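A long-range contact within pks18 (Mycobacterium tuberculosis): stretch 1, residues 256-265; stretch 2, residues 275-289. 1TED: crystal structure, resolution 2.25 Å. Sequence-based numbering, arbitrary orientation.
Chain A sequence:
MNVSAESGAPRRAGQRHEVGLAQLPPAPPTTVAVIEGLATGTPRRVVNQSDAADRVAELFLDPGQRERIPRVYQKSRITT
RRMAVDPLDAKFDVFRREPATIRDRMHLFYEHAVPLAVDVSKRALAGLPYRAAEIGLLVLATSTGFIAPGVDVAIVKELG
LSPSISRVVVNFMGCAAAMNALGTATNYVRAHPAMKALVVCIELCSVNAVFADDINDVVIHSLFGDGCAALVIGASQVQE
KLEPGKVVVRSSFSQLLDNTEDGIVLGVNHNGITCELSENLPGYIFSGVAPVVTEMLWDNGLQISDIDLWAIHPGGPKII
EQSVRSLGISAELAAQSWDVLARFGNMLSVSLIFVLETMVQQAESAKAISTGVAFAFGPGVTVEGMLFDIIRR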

# COMPACT_ATOMS: atom_id res chain seq x y z
N LEU A 256 -8.72 -5.66 -14.87
CA LEU A 256 -8.54 -6.97 -14.26
C LEU A 256 -8.93 -7.88 -15.42
O LEU A 256 -9.98 -7.68 -16.03
N LEU A 257 -8.09 -8.86 -15.74
CA LEU A 257 -8.40 -9.79 -16.83
C LEU A 257 -9.09 -11.03 -16.31
O LEU A 257 -8.57 -11.72 -15.44
N ASP A 258 -10.27 -11.32 -16.87
CA ASP A 258 -11.07 -12.48 -16.49
C ASP A 258 -10.33 -13.81 -16.44
O ASP A 258 -9.64 -14.18 -17.38
N ASN A 259 -10.51 -14.53 -15.34
CA ASN A 259 -9.89 -15.83 -15.15
C ASN A 259 -8.39 -15.85 -15.38
O ASN A 259 -7.90 -16.63 -16.19
N THR A 260 -7.66 -15.00 -14.67
CA THR A 260 -6.21 -14.96 -14.81
C THR A 260 -5.53 -14.85 -13.45
O THR A 260 -4.34 -14.53 -13.37
N GLU A 261 -6.28 -15.12 -12.39
CA GLU A 261 -5.74 -15.02 -11.04
C GLU A 261 -4.42 -15.74 -10.83
O GLU A 261 -3.57 -15.28 -10.07
N ASP A 262 -4.24 -16.87 -11.51
CA ASP A 262 -3.03 -17.66 -11.36
C ASP A 262 -1.87 -17.12 -12.17
O ASP A 262 -0.80 -17.72 -12.18
N GLY A 263 -2.09 -16.00 -12.84
CA GLY A 263 -1.04 -15.42 -13.67
C GLY A 263 0.21 -14.94 -12.95
O GLY A 263 1.32 -15.38 -13.26
N ILE A 264 0.03 -14.01 -12.01
CA ILE A 264 1.14 -13.46 -11.24
C ILE A 264 0.83 -13.63 -9.76
O ILE A 264 -0.05 -12.96 -9.22
N VAL A 265 1.55 -14.54 -9.10
CA VAL A 265 1.32 -14.79 -7.70
C VAL A 265 2.49 -14.37 -6.83
O VAL A 265 3.63 -14.78 -7.06
N CYS A 275 7.80 -14.84 -6.25
CA CYS A 275 6.81 -14.55 -7.28
C CYS A 275 6.64 -15.81 -8.12
O CYS A 275 7.62 -16.35 -8.64
N GLU A 276 5.41 -16.30 -8.23
CA GLU A 276 5.14 -17.50 -9.02
C GLU A 276 4.37 -17.10 -10.28
O GLU A 276 3.25 -16.57 -10.19
N LEU A 277 4.99 -17.34 -11.44
CA LEU A 277 4.41 -17.01 -12.73
C LEU A 277 3.84 -18.25 -13.43
O LEU A 277 4.43 -19.33 -13.38
N SER A 278 2.69 -18.08 -14.06
CA SER A 278 2.02 -19.16 -14.76
C SER A 278 2.53 -19.33 -16.19
O SER A 278 2.99 -18.37 -16.82
N GLU A 279 2.46 -20.56 -16.70
CA GLU A 279 2.90 -20.85 -18.06
C GLU A 279 1.96 -20.08 -19.00
O GLU A 279 2.34 -19.69 -20.10
N ASN A 280 0.73 -19.86 -18.54
CA ASN A 280 -0.30 -19.14 -19.29
C ASN A 280 -0.17 -17.61 -19.29
O ASN A 280 -0.94 -16.94 -19.98
N LEU A 281 0.78 -17.05 -18.52
CA LEU A 281 0.93 -15.59 -18.45
C LEU A 281 1.05 -14.92 -19.81
O LEU A 281 0.32 -13.98 -20.11
N PRO A 282 1.99 -15.39 -20.66
CA PRO A 282 2.12 -14.75 -21.98
C PRO A 282 0.82 -14.80 -22.80
O PRO A 282 0.55 -13.90 -23.58
N GLY A 283 0.02 -15.83 -22.60
CA GLY A 283 -1.24 -15.92 -23.30
C GLY A 283 -2.23 -14.90 -22.74
O GLY A 283 -3.09 -14.41 -23.47
N TYR A 284 -2.12 -14.59 -21.45
CA TYR A 284 -3.02 -13.61 -20.83
C TYR A 284 -2.65 -12.21 -21.33
O TYR A 284 -3.51 -11.36 -21.55
N ILE A 285 -1.35 -12.00 -21.48
CA ILE A 285 -0.83 -10.73 -21.96
C ILE A 285 -1.27 -10.47 -23.39
O ILE A 285 -1.80 -9.41 -23.70
N PHE A 286 -1.05 -11.44 -24.27
CA PHE A 286 -1.42 -11.29 -25.67
C PHE A 286 -2.88 -10.95 -25.90
O PHE A 286 -3.20 -10.06 -26.68
N SER A 287 -3.78 -11.67 -25.24
CA SER A 287 -5.19 -11.43 -25.46
C SER A 287 -5.76 -10.34 -24.56
O SER A 287 -6.90 -9.90 -24.76
N GLY A 288 -4.96 -9.87 -23.61
CA GLY A 288 -5.43 -8.83 -22.72
C GLY A 288 -5.00 -7.43 -23.11
O GLY A 288 -5.75 -6.48 -22.90
N VAL A 289 -3.81 -7.29 -23.69
CA VAL A 289 -3.30 -5.98 -24.06
C VAL A 289 -4.12 -5.23 -25.12
O VAL A 289 -4.73 -4.21 -24.82

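Val 265 and Glu 276 form an antiparallel hydrogen-bonded pair, Val 265 N donating to Glu 276 O (2.9 Å) and Glu 276 N to Val 265 O (2.6 Å); Ser 278 N donates to Gly 263 O at 3.1 Å. The alternation of residues along each strand puts Ile 264 and Leu 277 on one face of the sheet, Val 265 and Glu 276 on the other.

On the first face the packing is apolar. Ile 264 (m, t) brings CG1 to 4.0 Å from Leu 277 CD2 and 4.3 Å from Leu 281 CD1, its branched chain filling space between strand and helix. Across the sheet, Val 265 (t) lays CG1 3.4 Å from Glu 276 OE1.

Tyr 284 (chi1 m) points toward the loop and suits its place by being both aromatic and polar. Thr 260 (p) sets CG2 over one face of the Tyr 284 ring, 3.6 Å from its centroid, a CH-pi contact, while Tyr 284 OH donates to Asp 262 OD1 at 2.8 Å. Leu 257 (m, t) reaches the helix where Gly 288 lacks a side chain: Leu 257 CD2 lies 3.8 Å from Gly 288 CA, and a CB there would clash with Leu 257 CD1.

Ser 278 (t) caps the turn, OG accepting from Asn 280 N at 2.9 Å. One water donates to Asp 262 O and to Glu 276 O, at 2.8 Å in both cases, and so links the two stretches.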

# COMPACT_ATOMS: atom_id res chain seq x y z
CB LEU A 256 -9.53 -7.15 -13.10
CG LEU A 256 -9.12 -7.94 -11.85
CD1 LEU A 256 -10.40 -8.42 -11.15
CD2 LEU A 256 -8.23 -9.12 -12.19
CB LEU A 257 -7.13 -10.21 -17.56
CG LEU A 257 -6.26 -9.13 -18.18
CD1 LEU A 257 -5.01 -9.78 -18.74
CD2 LEU A 257 -7.02 -8.39 -19.26
CB ASP A 258 -12.25 -12.61 -17.44
CG ASP A 258 -13.48 -11.91 -16.93
OD1 ASP A 258 -14.08 -12.42 -15.95
OD2 ASP A 258 -13.85 -10.86 -17.49
CB ASN A 259 -10.55 -16.87 -16.06
CG ASN A 259 -12.07 -16.87 -15.95
OD1 ASN A 259 -12.62 -17.01 -14.85
ND2 ASN A 259 -12.75 -16.71 -17.08
CB THR A 260 -5.76 -13.78 -15.70
OG1 THR A 260 -6.20 -12.55 -15.11
CG2 THR A 260 -6.35 -13.90 -17.11
CB GLU A 261 -6.76 -15.54 -10.02
CG GLU A 261 -7.83 -14.54 -9.65
CD GLU A 261 -8.70 -15.00 -8.49
OE1 GLU A 261 -9.59 -15.86 -8.70
OE2 GLU A 261 -8.48 -14.51 -7.36
CB ASP A 262 -3.30 -19.11 -11.78
CG ASP A 262 -3.40 -19.27 -13.29
OD1 ASP A 262 -3.93 -18.36 -13.96
OD2 ASP A 262 -2.94 -20.31 -13.80
CB ILE A 264 1.36 -11.95 -11.54
CG1 ILE A 264 1.71 -11.77 -13.02
CG2 ILE A 264 2.46 -11.38 -10.64
CD1 ILE A 264 1.72 -10.33 -13.49
CB VAL A 265 1.02 -16.28 -7.46
CG1 VAL A 265 0.92 -16.58 -5.99
CG2 VAL A 265 -0.27 -16.65 -8.14
CB CYS A 275 7.28 -13.40 -8.17
SG CYS A 275 6.30 -13.15 -9.68
CB GLU A 276 4.33 -18.51 -8.20
CG GLU A 276 5.06 -19.00 -6.95
CD GLU A 276 4.13 -19.60 -5.92
OE1 GLU A 276 2.90 -19.37 -6.03
OE2 GLU A 276 4.61 -20.30 -5.00
CB LEU A 277 5.47 -16.36 -13.62
CG LEU A 277 6.12 -15.11 -13.02
CD1 LEU A 277 7.28 -14.67 -13.89
CD2 LEU A 277 5.08 -14.01 -12.90
CB SER A 278 0.51 -18.89 -14.79
OG SER A 278 -0.12 -19.65 -15.81
CB GLU A 279 2.82 -22.36 -18.34
CG GLU A 279 3.71 -23.23 -17.45
CD GLU A 279 5.21 -23.12 -17.76
OE1 GLU A 279 5.61 -22.13 -18.43
OE2 GLU A 279 5.98 -24.01 -17.33
CB ASN A 280 -1.69 -19.48 -18.74
CG ASN A 280 -2.04 -20.95 -18.86
OD1 ASN A 280 -3.00 -21.41 -18.24
ND2 ASN A 280 -1.28 -21.70 -19.65
CB LEU A 281 2.15 -15.18 -17.61
CG LEU A 281 2.08 -13.88 -16.79
CD1 LEU A 281 3.49 -13.35 -16.56
CD2 LEU A 281 1.25 -12.83 -17.47
CB PRO A 282 3.28 -15.51 -22.63
CG PRO A 282 3.35 -16.80 -21.87
CD PRO A 282 3.01 -16.43 -20.46
CB TYR A 284 -2.92 -13.63 -19.30
CG TYR A 284 -3.27 -14.95 -18.65
CD1 TYR A 284 -4.27 -15.76 -19.16
CD2 TYR A 284 -2.64 -15.34 -17.47
CE1 TYR A 284 -4.65 -16.94 -18.52
CE2 TYR A 284 -3.01 -16.51 -16.81
CZ TYR A 284 -4.02 -17.30 -17.34
OH TYR A 284 -4.40 -18.45 -16.67
CB ILE A 285 0.72 -10.71 -21.90
CG1 ILE A 285 1.17 -10.74 -20.43
CG2 ILE A 285 1.26 -9.49 -22.62
CD1 ILE A 285 2.66 -10.93 -20.26
CB PHE A 286 -1.12 -12.56 -26.45
CG PHE A 286 -1.72 -12.57 -27.82
CD1 PHE A 286 -1.22 -11.74 -28.83
CD2 PHE A 286 -2.83 -13.38 -28.10
CE1 PHE A 286 -1.80 -11.71 -30.10
CE2 PHE A 286 -3.43 -13.36 -29.37
CZ PHE A 286 -2.91 -12.52 -30.37
CB SER A 287 -5.98 -12.73 -25.27
OG SER A 287 -5.85 -13.22 -23.95
CB VAL A 289 -1.82 -6.08 -24.50
CG1 VAL A 289 -1.29 -4.72 -24.94
CG2 VAL A 289 -0.98 -6.60 -23.35
O HOH W 1 1.36 -18.60 -10.66